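Local atomic coordinates of maltose operon transcriptional repressor (Staphylococcus aureus subsp. aureus Mu50, PDB entry 3HCW), a protein that probably represses transcription of the maltose operon, its C-terminal part having the periplasmic-binding-protein-like fold with which LacI-family repressors sense small effectors, often sugars, and pair into dimers. Residues Ala118-Thr123 with Glu154-Gln159; Asn171-Ile176 with Leu208-Glu213; Tyr27-Leu32 with Ile245-Leu250; Glu217-Val222 with Ile281-Gln286. All coordinates share one frame; numbering follows the deposited sequence.

Contact 1 (Ala118-Thr123 with Glu154-Gln159)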
# COMPACT_ATOMS: atom_id res chain seq x y z
N ALA A 118 6.42 -10.14 -20.35
CA ALA A 118 6.22 -10.36 -18.91
C ALA A 118 5.17 -11.44 -18.67
O ALA A 118 5.43 -12.40 -17.92
CB ALA A 118 5.83 -9.06 -18.21
N SER A 119 4.03 -11.30 -19.36
CA SER A 119 2.94 -12.27 -19.23
C SER A 119 3.31 -13.63 -19.81
O SER A 119 2.97 -14.67 -19.22
CB SER A 119 1.63 -11.75 -19.83
OG SER A 119 1.81 -11.22 -21.13
N GLU A 120 4.01 -13.63 -20.95
CA GLU A 120 4.47 -14.86 -21.56
C GLU A 120 5.42 -15.61 -20.63
O GLU A 120 5.33 -16.82 -20.53
CB GLU A 120 5.17 -14.57 -22.87
CG GLU A 120 4.21 -14.37 -23.99
CD GLU A 120 4.85 -13.97 -25.29
OE1 GLU A 120 6.10 -13.91 -25.36
OE2 GLU A 120 4.07 -13.72 -26.23
N ASN A 121 6.33 -14.88 -19.98
CA ASN A 121 7.22 -15.45 -18.98
C ASN A 121 6.46 -16.08 -17.82
O ASN A 121 6.80 -17.18 -17.37
CB ASN A 121 8.19 -14.39 -18.44
CG ASN A 121 9.21 -13.98 -19.44
OD1 ASN A 121 9.49 -14.71 -20.39
ND2 ASN A 121 9.79 -12.79 -19.26
N LEU A 122 5.45 -15.36 -17.33
CA LEU A 122 4.64 -15.87 -16.22
C LEU A 122 3.82 -17.07 -16.65
O LEU A 122 3.80 -18.09 -15.94
CB LEU A 122 3.74 -14.77 -15.64
CG LEU A 122 2.96 -15.08 -14.36
CD1 LEU A 122 3.88 -15.05 -13.16
CD2 LEU A 122 1.82 -14.07 -14.16
N THR A 123 3.15 -16.96 -17.81
CA THR A 123 2.30 -18.04 -18.31
C THR A 123 3.14 -19.29 -18.57
O THR A 123 2.71 -20.39 -18.26
CB THR A 123 1.49 -17.65 -19.60
OG1 THR A 123 0.82 -16.39 -19.41
CG2 THR A 123 0.44 -18.71 -19.92
N GLU A 154 -2.63 -15.66 -23.77
CA GLU A 154 -3.30 -16.40 -24.83
C GLU A 154 -2.31 -17.04 -25.80
O GLU A 154 -2.58 -18.11 -26.33
CB GLU A 154 -4.22 -15.46 -25.62
CG GLU A 154 -5.49 -15.03 -24.92
CD GLU A 154 -6.44 -14.29 -25.86
OE1 GLU A 154 -5.98 -13.35 -26.54
OE2 GLU A 154 -7.63 -14.65 -25.93
N THR A 155 -1.20 -16.36 -26.05
CA THR A 155 -0.18 -16.88 -26.97
C THR A 155 0.56 -18.10 -26.41
O THR A 155 0.70 -19.09 -27.12
CB THR A 155 0.81 -15.80 -27.42
OG1 THR A 155 0.12 -14.79 -28.15
CG2 THR A 155 1.88 -16.38 -28.33
N VAL A 156 0.99 -18.06 -25.14
CA VAL A 156 1.69 -19.21 -24.55
C VAL A 156 0.73 -20.39 -24.34
O VAL A 156 1.08 -21.55 -24.59
CB VAL A 156 2.43 -18.84 -23.25
CG1 VAL A 156 2.96 -20.07 -22.53
CG2 VAL A 156 3.58 -17.95 -23.56
N ALA A 157 -0.49 -20.07 -23.93
CA ALA A 157 -1.55 -21.06 -23.79
C ALA A 157 -1.89 -21.74 -25.11
O ALA A 157 -2.09 -22.95 -25.13
CB ALA A 157 -2.79 -20.44 -23.16
N SER A 158 -1.94 -20.99 -26.20
CA SER A 158 -2.23 -21.60 -27.51
C SER A 158 -1.02 -22.37 -28.02
O SER A 158 -1.18 -23.45 -28.60
CB SER A 158 -2.73 -20.58 -28.55
OG SER A 158 -1.82 -19.50 -28.71
N GLN A 159 0.17 -21.82 -27.79
CA GLN A 159 1.44 -22.46 -28.16
C GLN A 159 1.62 -23.86 -27.56
O GLN A 159 2.19 -24.76 -28.20
CB GLN A 159 2.63 -21.56 -27.80
CG GLN A 159 3.98 -22.08 -28.24
CD GLN A 159 4.19 -21.97 -29.73
OE1 GLN A 159 4.66 -20.94 -30.22
NE2 GLN A 159 3.88 -23.04 -30.46
O HOH W 1 2.02 -12.73 -27.88

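Contact 2 (Asn171-Ile176 with Leu208-Glu213)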
# COMPACT_ATOMS: atom_id res chain seq x y z
N ASN A 171 -13.73 -5.25 -9.05
CA ASN A 171 -13.18 -5.62 -7.73
C ASN A 171 -14.19 -5.94 -6.61
O ASN A 171 -13.79 -6.17 -5.46
CB ASN A 171 -12.21 -4.52 -7.24
CG ASN A 171 -12.90 -3.16 -7.03
OD1 ASN A 171 -14.07 -2.97 -7.37
ND2 ASN A 171 -12.15 -2.21 -6.46
N GLU A 172 -15.49 -5.94 -6.92
CA GLU A 172 -16.54 -6.18 -5.92
C GLU A 172 -16.55 -7.63 -5.44
O GLU A 172 -16.62 -8.56 -6.25
CB GLU A 172 -17.92 -5.81 -6.47
CG GLU A 172 -18.02 -4.44 -7.14
CD GLU A 172 -19.28 -4.27 -8.00
OE1 GLU A 172 -20.41 -4.40 -7.47
OE2 GLU A 172 -19.14 -4.00 -9.22
N ARG A 173 -16.46 -7.80 -4.12
CA ARG A 173 -16.53 -9.09 -3.43
C ARG A 173 -17.61 -10.01 -3.98
O ARG A 173 -17.32 -11.14 -4.38
CB ARG A 173 -16.82 -8.84 -1.95
CG ARG A 173 -16.97 -10.10 -1.12
CD ARG A 173 -15.86 -10.16 -0.14
NE ARG A 173 -15.61 -11.50 0.36
CZ ARG A 173 -14.39 -11.93 0.66
NH1 ARG A 173 -13.35 -11.13 0.48
NH2 ARG A 173 -14.22 -13.16 1.13
N GLU A 174 -18.85 -9.53 -3.98
CA GLU A 174 -20.01 -10.25 -4.50
C GLU A 174 -19.78 -10.74 -5.93
O GLU A 174 -20.06 -11.90 -6.25
CB GLU A 174 -21.27 -9.38 -4.42
CG GLU A 174 -22.57 -10.06 -4.86
CD GLU A 174 -23.67 -9.08 -5.24
OE1 GLU A 174 -24.16 -8.35 -4.35
OE2 GLU A 174 -24.04 -9.03 -6.44
N VAL A 175 -19.25 -9.86 -6.77
CA VAL A 175 -19.04 -10.17 -8.19
C VAL A 175 -17.97 -11.24 -8.39
O VAL A 175 -18.20 -12.19 -9.14
CB VAL A 175 -18.76 -8.90 -9.03
CG1 VAL A 175 -18.68 -9.23 -10.51
CG2 VAL A 175 -19.85 -7.87 -8.82
N ILE A 176 -16.83 -11.08 -7.71
CA ILE A 176 -15.74 -12.08 -7.75
C ILE A 176 -16.25 -13.43 -7.24
O ILE A 176 -16.04 -14.46 -7.89
CB ILE A 176 -14.51 -11.68 -6.87
CG1 ILE A 176 -14.01 -10.25 -7.15
CG2 ILE A 176 -13.39 -12.73 -7.00
CD1 ILE A 176 -13.12 -10.08 -8.34
N LEU A 208 -7.74 -13.99 -3.89
CA LEU A 208 -7.26 -14.91 -2.85
C LEU A 208 -8.22 -14.96 -1.67
O LEU A 208 -8.41 -16.01 -1.07
CB LEU A 208 -5.85 -14.52 -2.38
CG LEU A 208 -4.76 -14.43 -3.45
CD1 LEU A 208 -3.46 -13.84 -2.93
CD2 LEU A 208 -4.51 -15.76 -4.12
N SER A 209 -8.84 -13.81 -1.37
CA SER A 209 -9.80 -13.69 -0.28
C SER A 209 -11.04 -14.52 -0.54
O SER A 209 -11.53 -15.21 0.36
CB SER A 209 -10.16 -12.22 -0.07
OG SER A 209 -10.93 -12.06 1.12
N VAL A 210 -11.53 -14.47 -1.78
CA VAL A 210 -12.70 -15.24 -2.18
C VAL A 210 -12.34 -16.74 -2.21
O VAL A 210 -13.10 -17.57 -1.72
CB VAL A 210 -13.28 -14.71 -3.53
CG1 VAL A 210 -14.22 -15.72 -4.17
CG2 VAL A 210 -14.01 -13.36 -3.30
N LEU A 211 -11.15 -17.05 -2.74
CA LEU A 211 -10.63 -18.43 -2.76
C LEU A 211 -10.49 -19.02 -1.35
O LEU A 211 -10.74 -20.20 -1.15
CB LEU A 211 -9.29 -18.50 -3.53
CG LEU A 211 -9.21 -18.85 -5.01
CD1 LEU A 211 -10.44 -18.48 -5.84
CD2 LEU A 211 -7.96 -18.26 -5.63
N TYR A 212 -10.11 -18.18 -0.39
CA TYR A 212 -10.08 -18.58 1.02
C TYR A 212 -11.48 -18.92 1.51
O TYR A 212 -11.70 -19.97 2.14
CB TYR A 212 -9.47 -17.47 1.89
CG TYR A 212 -9.11 -17.91 3.30
CD1 TYR A 212 -7.84 -18.40 3.59
CD2 TYR A 212 -10.04 -17.82 4.34
CE1 TYR A 212 -7.50 -18.81 4.88
CE2 TYR A 212 -9.72 -18.24 5.63
CZ TYR A 212 -8.44 -18.72 5.90
OH TYR A 212 -8.10 -19.12 7.18
N GLU A 213 -12.44 -18.04 1.18
CA GLU A 213 -13.83 -18.20 1.59
C GLU A 213 -14.45 -19.50 1.08
O GLU A 213 -15.27 -20.11 1.77
CB GLU A 213 -14.66 -16.97 1.18
CG GLU A 213 -16.09 -16.96 1.73
CD GLU A 213 -16.76 -15.59 1.68
OE1 GLU A 213 -17.61 -15.32 2.56
OE2 GLU A 213 -16.45 -14.78 0.78
O HOH W 2 -12.21 -14.91 2.88

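Contact 3 (Tyr27-Leu32 with Ile245-Leu250)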
# COMPACT_ATOMS: atom_id res chain seq x y z
N TYR A 27 1.54 2.68 -8.24
CA TYR A 27 1.56 4.12 -8.28
C TYR A 27 2.42 4.71 -7.16
O TYR A 27 3.17 5.65 -7.40
CB TYR A 27 0.14 4.68 -8.28
CG TYR A 27 -0.64 4.25 -9.50
CD1 TYR A 27 -0.43 4.87 -10.74
CD2 TYR A 27 -1.57 3.21 -9.43
CE1 TYR A 27 -1.14 4.48 -11.87
CE2 TYR A 27 -2.29 2.81 -10.56
CZ TYR A 27 -2.07 3.45 -11.78
OH TYR A 27 -2.77 3.06 -12.90
N ILE A 28 2.36 4.14 -5.97
CA ILE A 28 3.26 4.60 -4.88
C ILE A 28 4.73 4.57 -5.31
O ILE A 28 5.44 5.56 -5.15
CB ILE A 28 3.03 3.82 -3.57
CG1 ILE A 28 1.63 4.12 -3.03
CG2 ILE A 28 4.10 4.19 -2.51
CD1 ILE A 28 1.04 2.99 -2.30
N ASN A 29 5.16 3.47 -5.91
CA ASN A 29 6.53 3.38 -6.37
C ASN A 29 6.85 4.19 -7.63
O ASN A 29 7.94 4.75 -7.74
CB ASN A 29 6.95 1.92 -6.51
CG ASN A 29 7.01 1.21 -5.17
OD1 ASN A 29 7.53 1.76 -4.21
ND2 ASN A 29 6.46 0.01 -5.09
N VAL A 30 5.90 4.28 -8.56
CA VAL A 30 6.12 5.09 -9.78
C VAL A 30 6.27 6.57 -9.40
O VAL A 30 7.25 7.21 -9.80
CB VAL A 30 5.03 4.86 -10.87
CG1 VAL A 30 5.18 5.84 -11.98
CG2 VAL A 30 5.15 3.47 -11.46
N LEU A 31 5.32 7.08 -8.62
CA LEU A 31 5.38 8.46 -8.10
C LEU A 31 6.63 8.75 -7.26
O LEU A 31 7.22 9.80 -7.41
CB LEU A 31 4.10 8.83 -7.34
CG LEU A 31 2.77 8.83 -8.11
CD1 LEU A 31 1.59 9.02 -7.15
CD2 LEU A 31 2.74 9.88 -9.20
N LEU A 32 7.04 7.82 -6.38
CA LEU A 32 8.33 7.94 -5.67
C LEU A 32 9.52 8.01 -6.63
O LEU A 32 10.42 8.85 -6.47
CB LEU A 32 8.52 6.78 -4.68
CG LEU A 32 9.78 6.77 -3.81
CD1 LEU A 32 9.75 7.88 -2.76
CD2 LEU A 32 9.95 5.43 -3.13
N ILE A 245 7.72 -5.61 -12.00
CA ILE A 245 7.71 -4.73 -13.18
C ILE A 245 8.48 -3.42 -12.95
O ILE A 245 8.34 -2.46 -13.73
CB ILE A 245 6.28 -4.49 -13.73
CG1 ILE A 245 5.43 -3.68 -12.74
CG2 ILE A 245 5.61 -5.81 -14.06
CD1 ILE A 245 4.09 -3.26 -13.29
N LYS A 246 9.29 -3.42 -11.89
CA LYS A 246 10.20 -2.33 -11.52
C LYS A 246 9.56 -0.92 -11.58
O LYS A 246 10.00 -0.07 -12.35
CB LYS A 246 11.46 -2.37 -12.39
CG LYS A 246 11.99 -3.77 -12.70
CD LYS A 246 12.77 -4.36 -11.54
CE LYS A 246 13.11 -5.82 -11.81
NZ LYS A 246 13.48 -6.54 -10.56
N PRO A 247 8.50 -0.69 -10.77
CA PRO A 247 7.79 0.60 -10.86
C PRO A 247 8.61 1.83 -10.42
O PRO A 247 8.42 2.94 -10.96
CB PRO A 247 6.54 0.39 -9.98
CG PRO A 247 6.92 -0.74 -9.04
CD PRO A 247 7.90 -1.60 -9.78
N ARG A 248 9.54 1.63 -9.49
CA ARG A 248 10.43 2.71 -9.07
C ARG A 248 11.40 3.09 -10.19
O ARG A 248 11.67 4.27 -10.40
CB ARG A 248 11.18 2.36 -7.79
CG ARG A 248 11.75 3.57 -7.09
CD ARG A 248 12.25 3.21 -5.71
NE ARG A 248 12.97 4.32 -5.12
CZ ARG A 248 13.39 4.36 -3.86
NH1 ARG A 248 14.04 5.43 -3.42
NH2 ARG A 248 13.16 3.33 -3.06
N MET A 249 11.88 2.08 -10.93
CA MET A 249 12.69 2.29 -12.13
C MET A 249 11.90 3.01 -13.22
O MET A 249 12.40 3.96 -13.81
CB MET A 249 13.22 0.97 -12.69
CG MET A 249 14.69 0.67 -12.39
SD MET A 249 15.33 -0.67 -13.42
CE MET A 249 15.57 0.17 -14.98
N LEU A 250 10.68 2.54 -13.50
CA LEU A 250 9.81 3.21 -14.48
C LEU A 250 9.66 4.70 -14.19
O LEU A 250 9.76 5.53 -15.10
CB LEU A 250 8.42 2.56 -14.51
CG LEU A 250 8.23 1.18 -15.15
CD1 LEU A 250 7.04 0.48 -14.52
CD2 LEU A 250 8.06 1.28 -16.66

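Contact 4 (Glu217-Val222 with Ile281-Gln286)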
# COMPACT_ATOMS: atom_id res chain seq x y z
N GLU A 217 -7.80 -24.26 -1.97
CA GLU A 217 -6.46 -24.10 -1.41
C GLU A 217 -5.33 -24.07 -2.43
O GLU A 217 -5.36 -24.75 -3.44
CB GLU A 217 -6.19 -25.09 -0.27
CG GLU A 217 -6.29 -26.56 -0.59
CD GLU A 217 -6.84 -27.39 0.57
OE1 GLU A 217 -6.36 -27.22 1.71
OE2 GLU A 217 -7.76 -28.21 0.33
N ILE A 218 -4.32 -23.26 -2.12
CA ILE A 218 -3.27 -22.89 -3.05
C ILE A 218 -1.95 -23.29 -2.41
O ILE A 218 -1.74 -23.00 -1.24
CB ILE A 218 -3.27 -21.35 -3.28
CG1 ILE A 218 -4.68 -20.87 -3.62
CG2 ILE A 218 -2.26 -20.93 -4.36
CD1 ILE A 218 -4.88 -19.36 -3.52
N PRO A 219 -1.07 -23.98 -3.17
CA PRO A 219 -1.18 -24.45 -4.56
C PRO A 219 -1.96 -25.76 -4.80
O PRO A 219 -2.17 -26.12 -5.97
CB PRO A 219 0.28 -24.67 -4.95
CG PRO A 219 0.91 -25.12 -3.68
CD PRO A 219 0.26 -24.29 -2.60
N LYS A 220 -2.37 -26.45 -3.73
CA LYS A 220 -3.04 -27.77 -3.84
C LYS A 220 -4.23 -27.88 -4.83
O LYS A 220 -4.24 -28.76 -5.70
CB LYS A 220 -3.48 -28.27 -2.46
CG LYS A 220 -4.07 -29.67 -2.49
CD LYS A 220 -4.76 -30.02 -1.19
CE LYS A 220 -5.27 -31.46 -1.22
NZ LYS A 220 -5.99 -31.82 0.03
N ASP A 221 -5.22 -27.02 -4.71
CA ASP A 221 -6.35 -27.10 -5.64
C ASP A 221 -6.00 -26.36 -6.92
O ASP A 221 -6.20 -26.88 -8.01
CB ASP A 221 -7.65 -26.56 -5.03
CG ASP A 221 -8.22 -27.47 -3.95
OD1 ASP A 221 -8.30 -28.69 -4.17
OD2 ASP A 221 -8.61 -26.94 -2.89
N VAL A 222 -5.49 -25.14 -6.77
CA VAL A 222 -5.09 -24.30 -7.90
C VAL A 222 -3.81 -23.54 -7.60
O VAL A 222 -3.54 -23.18 -6.45
CB VAL A 222 -6.18 -23.27 -8.34
CG1 VAL A 222 -7.36 -23.95 -8.97
CG2 VAL A 222 -6.60 -22.35 -7.19
N ILE A 281 9.57 -16.39 -8.23
CA ILE A 281 8.84 -17.63 -7.92
C ILE A 281 8.63 -17.78 -6.43
O ILE A 281 9.58 -17.68 -5.64
CB ILE A 281 9.57 -18.87 -8.48
CG1 ILE A 281 9.80 -18.69 -9.99
CG2 ILE A 281 8.78 -20.15 -8.17
CD1 ILE A 281 10.79 -19.70 -10.60
N ARG A 282 7.38 -17.99 -6.03
CA ARG A 282 7.05 -18.18 -4.61
C ARG A 282 6.18 -19.43 -4.44
O ARG A 282 6.03 -20.21 -5.38
CB ARG A 282 6.38 -16.91 -4.04
CG ARG A 282 7.27 -15.66 -4.06
CD ARG A 282 6.90 -14.65 -2.97
NE ARG A 282 7.77 -13.47 -3.03
CZ ARG A 282 7.55 -12.42 -3.82
NH1 ARG A 282 6.48 -12.38 -4.61
NH2 ARG A 282 8.41 -11.41 -3.83
N LYS A 283 5.60 -19.60 -3.25
CA LYS A 283 4.86 -20.82 -2.90
C LYS A 283 3.63 -21.11 -3.80
O LYS A 283 3.32 -22.27 -4.08
CB LYS A 283 4.48 -20.77 -1.40
CG LYS A 283 3.37 -21.74 -0.92
CD LYS A 283 3.82 -23.21 -0.88
CE LYS A 283 4.52 -23.56 0.42
NZ LYS A 283 5.02 -24.96 0.41
N SER A 284 2.98 -20.06 -4.30
CA SER A 284 1.71 -20.22 -5.01
C SER A 284 1.81 -20.91 -6.37
O SER A 284 0.79 -21.29 -6.93
CB SER A 284 1.00 -18.88 -5.16
OG SER A 284 1.68 -18.05 -6.08
N THR A 285 3.02 -21.07 -6.91
CA THR A 285 3.23 -21.95 -8.06
C THR A 285 4.19 -23.10 -7.77
O THR A 285 4.72 -23.71 -8.69
CB THR A 285 3.74 -21.19 -9.31
OG1 THR A 285 4.96 -20.50 -8.99
CG2 THR A 285 2.69 -20.20 -9.83
N GLN A 286 4.43 -23.41 -6.50
CA GLN A 286 5.40 -24.46 -6.17
C GLN A 286 4.75 -25.66 -5.52
O GLN A 286 4.01 -25.53 -4.54
CB GLN A 286 6.52 -23.90 -5.28
CG GLN A 286 7.59 -23.15 -6.08
CD GLN A 286 8.70 -22.57 -5.22
OE1 GLN A 286 8.46 -22.11 -4.09
NE2 GLN A 286 9.92 -22.57 -5.75

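Contact 1 (Ala118-Thr123 with Glu154-Gln159)
Two neighbouring helices on one face of the C-terminal subdomain, 115-129 and 144-159, meet here in the periplasmic-binding-protein-like fold of LacI-type repressors. Their short segments run in roughly the same direction, with axes 8.8 Å apart and a crossing angle of -40°. Val156 is the wedge: it enters the groove between Glu120 and Thr123, residues almost one turn apart, and gives one methyl to each. Its CG1, anti to the backbone N (chi1 171°), slides past Thr123 in the opposite direction, with Val156 CG1 3.9 Å from Thr123 CG2. Val156 CG2, anti to the carbonyl carbon, lies obliquely against the aliphatic part of the glutamate, 3.7 Å from Glu120 CG. Thr123 can offer a methyl because chi1 of -49° sets CG2 anti to the backbone N and turns OG1 back onto its own helix. There Thr123 OG1 donates to Ser119 O at 2.8 Å, above the carbonyl plane; the same oxygen also takes the backbone N-H of Thr123, so two donors grip it. The extended Glu120 chain carries its carboxylate past Val156 to the more open edge, where one water donates to both Glu120 OE2 and Thr155 OG1, each at 2.8 Å. Thr155 OG1 is also bonded to Gln151 NE2. On the inner side Leu122 packs on Ala225 and Leu279 of the central sheet, and Ala157 on Tyr164. Such a seam, water-bridged at its rim, packs the helical layer on one side of the sheet in a three-layer alpha/beta/alpha subdomain.

Contact 2 (Asn171-Ile176 with Leu208-Glu213)
Arg173, in the first turn of helix 173-187, spends its guanidinium on the last turns of helix 201-213. Its chain leaves with CG anti to the backbone N and bends at chi2 (115°), which lays the flat group across Ser209 and Glu213. Arg173 NH1 gives Ser209 OG an almost straight bond, 2.7 Å with 177° at the hydrogen, in the guanidinium plane. Ser209 OG is also hydrogen-bonded to Ala236 O of the second subunit. NH2 forms the salt bridge, Arg173 NH2 to Glu213 OE2 at 2.8 Å; this oxygen is met from above its carboxylate plane, the two planes being 53° apart, and NE adds a weak bond to it. A water accepts from Arg173 NH2 at 3.2 Å and donates to Ser209 O at 2.6 Å, while the direct NH2 bond to Ser209 O is weak. Val210 CG2 covers one guanidinium face, 4.2 Å above its centre, and the same Val210 CG2 lies 3.8 Å from Ile176 CG2. Pro239 of the second subunit packs on Arg173, and Tyr212 OH bonds to Ile218 N there. A salt bridge and a serine bond beside a small apolar contact tie two neighbouring sheet-covering helices together at the subunit interface, as in LacI-type dimers.

Contact 3 (Tyr27-Leu32 with Ile245-Leu250)
The guanidinium of Arg248 carries Leu32 CD2 on one face, 3.6 Å above the plane and over its centre; its NH1 forms a salt bridge with Glu36, one helical turn beyond Leu32. Here helix 25-39 of the N-terminal subdomain meets the start of helix 247-263, which the chain enters on its return from the C-terminal subdomain of the periplasmic-binding-protein-like fold. Arg248 gets there by an extended chain, CG anti to the backbone N (chi1 -161°) and straight on to NE, while Leu32, also with CG anti to N, brings its CD2 branch obliquely across, 3.7 Å from Arg248 CZ. The Asn29 side chain lies beside the Pro247 ring, pointing the same way, and touches it through its methylene, Asn29 CB 3.7 Å from Pro247 CG. Both ends of the Asn29 amide are engaged by the second subunit: OD1 accepts from Arg22 and ND2 donates to Glu19. The same Arg22 packs on Leu32 and Arg248, so this helix pair lies at the dimer interface. Pro247 opens its helix directly after the N-cap residue Lys246, and Phe26 packs on it from the preceding turn of helix 25-39. The backbones come near, with the CA atoms of Asn29 and Arg248 4.8 Å apart, and no hydrogen bond crosses. Two CA-H...O contacts run in reciprocal directions instead: Arg248 CA lies 3.5 Å from Asn29 O, and Val30 CA 3.4 Å from Pro247 O. Val30 crosses the proline at about a right angle, setting its CG2 3.7 Å from Pro247 CB.

Contact 4 (Glu217-Val222 with Ile281-Gln286)
A cis peptide bond before Pro219, with Pro219 phi and psi of -81° and -6°, turns the loop before strand 222-227 so that the proline ring faces the C-terminal loop after strand 272-280. Both loops lie in the C-terminal subdomain of this periplasmic-binding-protein-like fold. Ile218, with CG2 anti to its backbone N, puts that methyl on the neighbouring turn, Ile218 CG2 lying 3.9 Å from Ser284 CB. Ser284 holds its hydroxyl in the crowded position between backbone N and carbonyl carbon (chi1 71°); OG is thereby turned to Thr224 O and Thr241 N, partners on the strands beside it. The 3-10 turn at 283-284 is closed by Gln286 N donating to Lys283 O at 2.9 Å, and the proline ring sits over the carbonyls of this turn. Lys283, bent at chi2 and chi3, crosses the ring obliquely, Lys283 CD 4.1 Å from Pro219 CD. The proline loop is braced from within: Glu217 N donates to the anti lone pair of Asp221 OD2 at 2.9 Å, and Asp221 N returns a bond to Glu217 O. Asp221 OD2 also pairs with Lys188, while Ile218 N is held by Tyr212 OH of the second subunit. No hydrogen bond crosses between the loops; the closest touch is a ring carbon on a carbonyl, Pro219 CG 3.2 Å from Gln286 O.

In the fold
Contacts 1, 2 and 4 lie in the C-terminal subdomain; contact 3 belongs to the N-terminal one, its centre 24 to 27 Å from the other three. Along the chain, contacts 1 and 2 follow in series, both nested in the long loop that contact 3 closes, whereas contacts 3 and 4 cross because the chain returns to the N-terminal subdomain before ending in the C-terminal one. Contacts 2 and 4, with centres 18 Å apart, touch directly: Ile218 CD1 lies 3.7 Å from Leu208 CD2, linking helix 201-213 to the loop before strand 222-227. Contacts 2, 3 and 4 all reach the second subunit, so the dimer involves both subdomains.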